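Local coordinates for protein serine-pyruvate aminotransferase (agxt) (Sulfolobus solfataricus, PDB 3ZRP) that probably transfers amino groups between serine or alanine and the keto acids pyruvate or glyoxylate, as a class-V aminotransferase that uses pyridoxal 5'-phosphate, at residues E15-A20 and A253-L258; V168-V173 and Q188-S193; E127-A132 and V157-V162. All blocks are in the same frame, centred on the assembly; numbering follows the deposited sequence.

Contact 1 of 3, residues E15-A20 and A253-L258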
loop_
_atom_site.group_PDB
_atom_site.type_symbol
_atom_site.label_atom_id
_atom_site.label_comp_id
_atom_site.label_asym_id
_atom_site.label_seq_id
_atom_site.Cartn_x
_atom_site.Cartn_y
_atom_site.Cartn_z
ATOM N N GLU A 15 -9.269 -10.101 17.144
ATOM C CA GLU A 15 -9.034 -11.397 16.494
ATOM C C GLU A 15 -9.958 -11.623 15.308
ATOM O O GLU A 15 -9.520 -12.135 14.278
ATOM C CB GLU A 15 -9.152 -12.556 17.497
ATOM C CG GLU A 15 -7.808 -13.152 17.943
ATOM C CD GLU A 15 -6.809 -12.095 18.354
ATOM O OE1 GLU A 15 -7.231 -11.091 18.968
ATOM O OE2 GLU A 15 -5.606 -12.263 18.062
ATOM N N ASP A 16 -11.228 -11.227 15.453
ATOM C CA ASP A 16 -12.213 -11.336 14.374
ATOM C C ASP A 16 -11.724 -10.621 13.116
ATOM O O ASP A 16 -11.989 -11.064 11.998
ATOM C CB ASP A 16 -13.552 -10.706 14.775
ATOM C CG ASP A 16 -14.217 -11.418 15.929
ATOM O OD1 ASP A 16 -14.848 -12.469 15.697
ATOM O OD2 ASP A 16 -14.112 -10.906 17.061
ATOM N N VAL A 17 -11.033 -9.496 13.316
ATOM C CA VAL A 17 -10.573 -8.665 12.202
ATOM C C VAL A 17 -9.434 -9.376 11.494
ATOM O O VAL A 17 -9.493 -9.553 10.275
ATOM C CB VAL A 17 -10.169 -7.223 12.644
ATOM C CG1 VAL A 17 -9.660 -6.400 11.453
ATOM C CG2 VAL A 17 -11.347 -6.510 13.301
ATOM N N LEU A 18 -8.426 -9.813 12.251
ATOM C CA LEU A 18 -7.270 -10.509 11.653
ATOM C C LEU A 18 -7.655 -11.795 10.931
ATOM O O LEU A 18 -7.125 -12.087 9.854
ATOM C CB LEU A 18 -6.206 -10.822 12.697
ATOM C CG LEU A 18 -5.417 -9.665 13.288
ATOM C CD1 LEU A 18 -4.626 -10.210 14.465
ATOM C CD2 LEU A 18 -4.510 -9.000 12.239
ATOM N N VAL A 19 -8.573 -12.554 11.536
ATOM C CA VAL A 19 -9.015 -13.838 10.999
ATOM C C VAL A 19 -9.724 -13.657 9.661
ATOM O O VAL A 19 -9.603 -14.512 8.773
ATOM C CB VAL A 19 -9.923 -14.619 12.012
ATOM C CG1 VAL A 19 -10.679 -15.738 11.317
ATOM C CG2 VAL A 19 -9.080 -15.206 13.131
ATOM N N ALA A 20 -10.447 -12.543 9.515
ATOM C CA ALA A 20 -11.112 -12.186 8.251
ATOM C C ALA A 20 -10.147 -12.181 7.056
ATOM O O ALA A 20 -10.558 -12.395 5.912
ATOM C CB ALA A 20 -11.814 -10.832 8.377
ATOM N N ALA A 253 -13.351 -4.647 6.060
ATOM C CA ALA A 253 -14.827 -4.819 6.004
ATOM C C ALA A 253 -15.383 -5.388 7.322
ATOM O O ALA A 253 -16.484 -5.008 7.790
ATOM C CB ALA A 253 -15.219 -5.707 4.822
ATOM N N GLU A 254 -14.606 -6.290 7.908
ATOM C CA GLU A 254 -14.919 -6.881 9.188
ATOM C C GLU A 254 -14.794 -5.855 10.317
ATOM O O GLU A 254 -15.626 -5.843 11.219
ATOM C CB GLU A 254 -14.015 -8.092 9.451
ATOM C CG GLU A 254 -14.261 -8.828 10.791
ATOM C CD GLU A 254 -15.671 -9.461 10.927
ATOM O OE1 GLU A 254 -16.460 -9.471 9.953
ATOM O OE2 GLU A 254 -15.979 -9.961 12.029
ATOM N N ALA A 255 -13.754 -5.010 10.294
ATOM C CA ALA A 255 -13.692 -3.903 11.264
ATOM C C ALA A 255 -14.955 -3.043 11.162
ATOM O O ALA A 255 -15.575 -2.709 12.185
ATOM C CB ALA A 255 -12.430 -3.050 11.069
ATOM N N PHE A 256 -15.355 -2.689 9.944
ATOM C CA PHE A 256 -16.556 -1.870 9.798
ATOM C C PHE A 256 -17.834 -2.582 10.292
ATOM O O PHE A 256 -18.755 -1.914 10.807
ATOM C CB PHE A 256 -16.742 -1.394 8.353
ATOM C CG PHE A 256 -15.978 -0.137 8.011
ATOM C CD1 PHE A 256 -16.149 1.033 8.761
ATOM C CD2 PHE A 256 -15.107 -0.114 6.917
ATOM C CE1 PHE A 256 -15.446 2.201 8.436
ATOM C CE2 PHE A 256 -14.410 1.052 6.582
ATOM C CZ PHE A 256 -14.575 2.207 7.344
ATOM N N ARG A 257 -17.898 -3.908 10.127
ATOM C CA ARG A 257 -19.057 -4.687 10.631
ATOM C C ARG A 257 -19.139 -4.538 12.149
ATOM O O ARG A 257 -20.192 -4.223 12.686
ATOM C CB ARG A 257 -19.002 -6.164 10.207
ATOM C CG ARG A 257 -20.358 -6.930 10.352
ATOM C CD ARG A 257 -20.201 -8.461 10.116
ATOM N NE ARG A 257 -19.244 -9.064 11.054
ATOM C CZ ARG A 257 -19.524 -9.406 12.315
ATOM N NH1 ARG A 257 -20.747 -9.220 12.817
ATOM N NH2 ARG A 257 -18.578 -9.943 13.080
ATOM N N LEU A 258 -18.002 -4.715 12.826
ATOM C CA LEU A 258 -17.920 -4.544 14.277
ATOM C C LEU A 258 -18.238 -3.114 14.758
ATOM O O LEU A 258 -18.893 -2.950 15.784
ATOM C CB LEU A 258 -16.564 -5.014 14.781
ATOM C CG LEU A 258 -16.311 -6.513 14.524
ATOM C CD1 LEU A 258 -14.892 -6.910 14.916
ATOM C CD2 LEU A 258 -17.371 -7.388 15.237
#
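Glu-254 and Leu-258, one turn apart, face Asp-16, Val-17 and Ala-20 where two helices pack nearly antiparallel: short helix 15-20 lies against helix 246-262, the local axes 8.8 Å apart at 151°. At one end, Ala-20 CB meets Glu-254 CB at 3.7 Å. The Glu-254 side chain starts out with CG anti to the backbone N (chi1 -179°), and that methylene sits 3.4 Å from Asp-16 O. Bent at chi2, which sets CD, the chain offers its carboxylate to Arg-257, while Glu-254 OE2 stays 3.7 Å from Asp-16 CB. Arg-257 grips it side-on, NE to OE1 and NH2 to OE2, with both oxygens close to the guanidinium plane. This pairing may ease the repulsion between Asp-16 OD1 and Glu-254 OE2, 4.6 Å apart. Asp-16, with Glu-23, belongs to a calcium site known for this protein, though no calcium is bound to this chain. The apolar side of the interface belongs to Val-17, buried between Ala-255, Leu-258 and, from a neighbouring loop, Ser-193. The Val-17 and Leu-258 side chains cross obliquely, with Val-17 CG2 touching Leu-258 CD1 at 3.9 Å; that same methyl carbon of Leu-258 also lies 4.0 Å from Asp-16 CB.

Contact 2 of 3, residues V168-V173 and Q188-S193. With PLP (pyridoxal-5'-phosphate), chain C.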
loop_
_atom_site.group_PDB
_atom_site.type_symbol
_atom_site.label_atom_id
_atom_site.label_comp_id
_atom_site.label_asym_id
_atom_site.label_seq_id
_atom_site.Cartn_x
_atom_site.Cartn_y
_atom_site.Cartn_z
ATOM N N VAL A 168 -11.142 9.705 13.024
ATOM C CA VAL A 168 -12.265 8.960 12.476
ATOM C C VAL A 168 -12.398 7.609 13.199
ATOM O O VAL A 168 -11.416 6.876 13.354
ATOM C CB VAL A 168 -12.174 8.764 10.921
ATOM C CG1 VAL A 168 -13.361 7.944 10.374
ATOM C CG2 VAL A 168 -12.053 10.114 10.226
ATOM N N GLY A 169 -13.611 7.317 13.650
ATOM C CA GLY A 169 -13.913 6.113 14.406
ATOM C C GLY A 169 -13.815 6.334 15.901
ATOM O O GLY A 169 -14.058 5.406 16.674
ATOM N N ALA A 170 -13.469 7.550 16.326
ATOM C CA ALA A 170 -13.308 7.827 17.763
ATOM C C ALA A 170 -13.864 9.186 18.206
ATOM O O ALA A 170 -14.412 9.296 19.310
ATOM C CB ALA A 170 -11.830 7.712 18.155
ATOM N N GLU A 171 -13.667 10.213 17.379
ATOM C CA GLU A 171 -14.163 11.575 17.648
ATOM C C GLU A 171 -15.383 11.760 16.774
ATOM O O GLU A 171 -15.521 11.087 15.740
ATOM C CB GLU A 171 -13.116 12.665 17.302
ATOM C CG GLU A 171 -11.702 12.473 17.900
ATOM C CD GLU A 171 -11.527 13.028 19.319
ATOM O OE1 GLU A 171 -12.484 13.565 19.914
ATOM O OE2 GLU A 171 -10.412 12.941 19.853
ATOM N N GLU A 172 -16.289 12.656 17.173
ATOM C CA GLU A 172 -17.387 13.025 16.277
ATOM C C GLU A 172 -16.834 13.539 14.942
ATOM O O GLU A 172 -15.954 14.413 14.918
ATOM C CB GLU A 172 -18.295 14.091 16.893
ATOM C CG GLU A 172 -19.541 14.322 16.045
ATOM C CD GLU A 172 -20.379 15.538 16.456
ATOM O OE1 GLU A 172 -19.913 16.388 17.250
ATOM O OE2 GLU A 172 -21.517 15.646 15.953
ATOM N N VAL A 173 -17.325 12.972 13.849
ATOM C CA VAL A 173 -16.987 13.450 12.508
ATOM C C VAL A 173 -18.295 13.561 11.729
ATOM O O VAL A 173 -19.058 12.586 11.656
ATOM C CB VAL A 173 -16.000 12.493 11.765
ATOM C CG1 VAL A 173 -15.856 12.898 10.281
ATOM C CG2 VAL A 173 -14.620 12.451 12.517
ATOM N N GLN A 188 -5.440 1.658 10.108
ATOM C CA GLN A 188 -4.818 1.075 11.298
ATOM C C GLN A 188 -4.933 1.877 12.583
ATOM O O GLN A 188 -4.329 1.485 13.600
ATOM C CB GLN A 188 -3.319 0.764 11.032
ATOM C CG GLN A 188 -2.326 1.975 11.065
ATOM C CD GLN A 188 -2.399 2.914 9.828
ATOM O OE1 GLN A 188 -3.151 2.671 8.869
ATOM N NE2 GLN A 188 -1.661 4.020 9.890
ATOM N N LYS A 189 -5.672 2.985 12.574
ATOM C CA LYS A 189 -5.718 3.791 13.810
ATOM C C LYS A 189 -7.045 3.560 14.578
ATOM O O LYS A 189 -7.274 2.428 15.078
ATOM C CB LYS A 189 -5.243 5.257 13.593
ATOM C CG LYS A 189 -3.686 5.341 13.268
ATOM C CD LYS A 189 -2.954 6.718 13.399
ATOM C CE LYS A 189 -1.526 6.732 12.680
ATOM N NZ LYS A 189 -0.723 8.051 12.698
ATOM N N ALA A 190 -7.936 4.553 14.656
ATOM C CA ALA A 190 -9.154 4.374 15.464
ATOM C C ALA A 190 -10.157 3.379 14.865
ATOM O O ALA A 190 -11.042 2.872 15.573
ATOM C CB ALA A 190 -9.805 5.712 15.806
ATOM N N LEU A 191 -9.997 3.070 13.573
ATOM C CA LEU A 191 -10.787 2.015 12.935
ATOM C C LEU A 191 -10.317 0.644 13.405
ATOM O O LEU A 191 -11.073 -0.324 13.351
ATOM C CB LEU A 191 -10.725 2.111 11.404
ATOM C CG LEU A 191 -11.273 3.419 10.822
ATOM C CD1 LEU A 191 -11.085 3.479 9.316
ATOM C CD2 LEU A 191 -12.782 3.629 11.196
ATOM N N GLY A 192 -9.064 0.572 13.871
ATOM C CA GLY A 192 -8.532 -0.651 14.512
ATOM C C GLY A 192 -8.397 -1.844 13.575
ATOM O O GLY A 192 -8.587 -2.985 13.995
ATOM N N SER A 193 -8.060 -1.595 12.304
ATOM C CA SER A 193 -7.854 -2.698 11.349
ATOM C C SER A 193 -6.374 -2.823 10.969
ATOM O O SER A 193 -5.516 -2.110 11.504
ATOM C CB SER A 193 -8.705 -2.492 10.110
ATOM O OG SER A 193 -8.677 -3.673 9.328
HETATM N N1 PLP C . -1.804 12.068 10.031
HETATM C C2 PLP C . -1.899 11.759 11.369
HETATM C C2A PLP C . -2.678 12.680 12.272
HETATM C C3 PLP C . -1.296 10.589 11.882
HETATM O O3 PLP C . -1.425 10.305 13.070
HETATM C C4 PLP C . -0.593 9.726 11.033
HETATM C C4A PLP C . 0.017 8.446 11.615
HETATM C C5 PLP C . -0.497 10.092 9.674
HETATM C C6 PLP C . -1.126 11.250 9.170
HETATM C C5A PLP C . 0.241 9.266 8.662
HETATM O O4P PLP C . -0.370 8.002 8.388
HETATM P P PLP C . 0.419 6.776 7.764
HETATM O O1P PLP C . -0.653 5.734 7.690
HETATM O O2P PLP C . 1.468 6.502 8.789
HETATM O O3P PLP C . 0.917 7.301 6.464
HETATM O O HOH W 1 -8.883 6.790 12.839
#
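Ala-190 turns its CB toward residues 168-170, where it meets Val-168 O at 3.2 Å and Ala-170 CB at 3.7 Å. Beside it, Leu-191 carries CD2 to within 4.2 Å of the bare CA of Gly-169, whose backbone angles, with phi at 93°, would jam a CB against the carbonyl O of Val-168. A water bridges the two backbones, donating to Val-168 O at 2.6 Å and accepting from Ala-190 N. Arg-267 joins the two loops again, with a hydrogen bond from NH2 to Ala-190 O and a weak one from NE to Gly-169 O. Ala-190 and Leu-191 are the middle residues of a type I beta turn from Lys-189 to Gly-192. From the first residue of that turn, the Lys-189 side chain leaves in another direction. Its CB leads to a CG that lies anti to the carbonyl carbon (chi1 -68°), and from there the chain runs extended, touching Val-165 and Ser-166 on its way to the cofactor. Lys-189 CD comes to 3.9 Å from PLP C4A, CE carries NZ, and NZ is joined covalently to C4A at 1.4 Å. Next to it, Gln-188 bends at chi2 and gives NE2 to the phosphate oxygen O1P of PLP at 3.0 Å. Thr-243 and Tyr-240 of the second subunit also bind PLP, so the pocket is built at the dimer interface. A lysine carried on a loop and linked to PLP C4A is the internal aldimine site of fold-type I aminotransferases.

Contact 3 of 3, residues E127-A132 and V157-V162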
loop_
_atom_site.group_PDB
_atom_site.type_symbol
_atom_site.label_atom_id
_atom_site.label_comp_id
_atom_site.label_asym_id
_atom_site.label_seq_id
_atom_site.Cartn_x
_atom_site.Cartn_y
_atom_site.Cartn_z
ATOM N N GLU A 127 -6.834 35.021 -0.847
ATOM C CA GLU A 127 -7.663 34.077 -1.567
ATOM C C GLU A 127 -6.958 32.722 -1.607
ATOM O O GLU A 127 -5.818 32.612 -2.088
ATOM C CB GLU A 127 -7.862 34.579 -2.993
ATOM C CG GLU A 127 -9.162 34.140 -3.604
ATOM C CD GLU A 127 -10.322 34.889 -3.008
ATOM O OE1 GLU A 127 -10.269 36.150 -2.968
ATOM O OE2 GLU A 127 -11.279 34.207 -2.578
ATOM N N TYR A 128 -7.613 31.702 -1.076
ATOM C CA TYR A 128 -7.038 30.350 -1.027
ATOM C C TYR A 128 -7.940 29.349 -1.735
ATOM O O TYR A 128 -9.175 29.360 -1.559
ATOM C CB TYR A 128 -6.823 29.921 0.434
ATOM C CG TYR A 128 -5.672 30.615 1.084
ATOM C CD1 TYR A 128 -4.355 30.198 0.833
ATOM C CD2 TYR A 128 -5.880 31.729 1.928
ATOM C CE1 TYR A 128 -3.287 30.856 1.427
ATOM C CE2 TYR A 128 -4.817 32.395 2.518
ATOM C CZ TYR A 128 -3.532 31.949 2.270
ATOM O OH TYR A 128 -2.478 32.590 2.842
ATOM N N LYS A 129 -7.335 28.481 -2.536
ATOM C CA LYS A 129 -8.075 27.400 -3.193
ATOM C C LYS A 129 -8.421 26.291 -2.184
ATOM O O LYS A 129 -9.548 25.788 -2.150
ATOM C CB LYS A 129 -7.215 26.856 -4.352
ATOM C CG LYS A 129 -7.478 25.428 -4.875
ATOM C CD LYS A 129 -8.669 25.348 -5.787
ATOM C CE LYS A 129 -8.722 24.003 -6.518
ATOM N NZ LYS A 129 -8.046 24.054 -7.870
ATOM N N LEU A 130 -7.453 25.951 -1.347
ATOM C CA LEU A 130 -7.577 24.807 -0.451
ATOM C C LEU A 130 -7.048 25.100 0.947
ATOM O O LEU A 130 -5.954 25.663 1.109
ATOM C CB LEU A 130 -6.847 23.588 -1.047
ATOM C CG LEU A 130 -7.013 22.269 -0.302
ATOM C CD1 LEU A 130 -7.252 21.144 -1.301
ATOM C CD2 LEU A 130 -5.770 21.975 0.582
ATOM N N VAL A 131 -7.832 24.694 1.951
ATOM C CA VAL A 131 -7.416 24.760 3.339
ATOM C C VAL A 131 -7.303 23.333 3.902
ATOM O O VAL A 131 -8.230 22.539 3.780
ATOM C CB VAL A 131 -8.406 25.606 4.207
ATOM C CG1 VAL A 131 -7.916 25.646 5.659
ATOM C CG2 VAL A 131 -8.529 27.021 3.618
ATOM N N ALA A 132 -6.157 23.037 4.512
ATOM C CA ALA A 132 -5.890 21.740 5.122
ATOM C C ALA A 132 -5.888 21.846 6.638
ATOM O O ALA A 132 -5.128 22.654 7.225
ATOM C CB ALA A 132 -4.517 21.159 4.630
ATOM N N VAL A 157 -13.353 29.979 0.904
ATOM C CA VAL A 157 -12.384 29.047 0.281
ATOM C C VAL A 157 -13.062 28.017 -0.587
ATOM O O VAL A 157 -14.221 27.654 -0.349
ATOM C CB VAL A 157 -11.439 28.362 1.343
ATOM C CG1 VAL A 157 -10.741 29.403 2.152
ATOM C CG2 VAL A 157 -12.205 27.428 2.250
ATOM N N GLU A 158 -12.375 27.572 -1.636
ATOM C CA GLU A 158 -12.998 26.633 -2.565
ATOM C C GLU A 158 -13.092 25.225 -1.965
ATOM O O GLU A 158 -14.116 24.561 -2.090
ATOM C CB GLU A 158 -12.240 26.597 -3.891
ATOM C CG GLU A 158 -12.172 27.939 -4.628
ATOM C CD GLU A 158 -11.363 27.842 -5.900
ATOM O OE1 GLU A 158 -11.609 26.908 -6.696
ATOM O OE2 GLU A 158 -10.454 28.669 -6.095
ATOM N N LEU A 159 -12.018 24.786 -1.304
ATOM C CA LEU A 159 -11.923 23.389 -0.849
ATOM C C LEU A 159 -11.402 23.288 0.579
ATOM O O LEU A 159 -10.479 23.997 0.951
ATOM C CB LEU A 159 -11.004 22.578 -1.784
ATOM C CG LEU A 159 -11.435 22.349 -3.231
ATOM C CD1 LEU A 159 -10.290 21.684 -4.055
ATOM C CD2 LEU A 159 -12.706 21.495 -3.288
ATOM N N ILE A 160 -11.995 22.391 1.371
ATOM C CA ILE A 160 -11.490 22.120 2.729
ATOM C C ILE A 160 -11.232 20.616 2.895
ATOM O O ILE A 160 -12.104 19.797 2.606
ATOM C CB ILE A 160 -12.488 22.636 3.810
ATOM C CG1 ILE A 160 -12.696 24.163 3.665
ATOM C CG2 ILE A 160 -11.971 22.393 5.233
ATOM C CD1 ILE A 160 -13.887 24.656 4.484
ATOM N N VAL A 161 -10.011 20.293 3.316
ATOM C CA VAL A 161 -9.605 18.919 3.557
ATOM C C VAL A 161 -9.237 18.750 5.029
ATOM O O VAL A 161 -8.627 19.649 5.647
ATOM C CB VAL A 161 -8.458 18.446 2.593
ATOM C CG1 VAL A 161 -8.801 18.779 1.131
ATOM C CG2 VAL A 161 -7.097 19.035 2.977
ATOM N N VAL A 162 -9.619 17.610 5.597
ATOM C CA VAL A 162 -9.318 17.333 7.013
ATOM C C VAL A 162 -8.619 15.997 7.120
ATOM O O VAL A 162 -9.127 14.992 6.638
ATOM C CB VAL A 162 -10.592 17.279 7.887
ATOM C CG1 VAL A 162 -10.241 17.030 9.357
ATOM C CG2 VAL A 162 -11.452 18.587 7.722
HETATM O O HOH W 2 -10.293 25.831 -8.836
#
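Leu-159 pairs with Leu-130 in a parallel beta ladder, the local strand axes 4.7 Å apart. Three backbone hydrogen bonds hold it: Leu-159 N to Lys-129 O, Val-131 N to Leu-159 O, and Val-161 N to Val-131 O. The first is bent, 130° at the hydrogen, next to the corners that the two segments turn at Lys-129 and Glu-158; the last is nearly straight at 174°. CA-H...O contacts add to the ladder, as from Leu-130 CA to Leu-159 O at 3.3 Å.

Apolar contacts line both faces. On one, Val-131 crosses Val-157 at about a right angle, CG2 to CG1 at 3.6 Å, and Val-131 and Ile-160 are covered by helix 146-153, which lies between these strands in the sequence as in a beta-alpha-beta crossover. On the other, Ala-132 CB meets Val-161 CG2 at 3.7 Å in one of two deposited conformers of Val-161.

Polar groups gather at the strand starts. Bent at chi2, Lys-129 lays CD 3.5 Å from Glu-158 OE1 in one of the two conformers of that glutamate. Its CE lies against Leu-159 CD1. A water links Lys-129 NZ to that same OE1, while the direct salt bridge of NZ goes to Asp-78. The Lys-129 and Glu-158 charges thus meet at the strand starts; further in, backbone bonds and aliphatic packing join the two strands, while Ile-160 N bonds instead to Asp-181.

How the contacts relate
From the N terminus, helix 15-20 opens contact 1, which stays unclosed for 232 residues until helix 246-262 returns to it. The other two contacts fall within that span, one after the other and without crossing. Contact 3 closes first, across 24 intervening residues, and pairs two neighbouring parallel strands of the seven-stranded sheet. Contact 2 follows with a shorter loop of 14 residues that includes strand 182-186, and joins the loops on either side of that strand. Contacts 1 and 2 touch, so the N-terminal helix reaches the cofactor loop both directly, by Val-17 on Ser-193, and through helix 246-262, where Ala-255 packs on Leu-191 and Ser-193. Contact 3 lies on the far side of the chain's centre from contact 1.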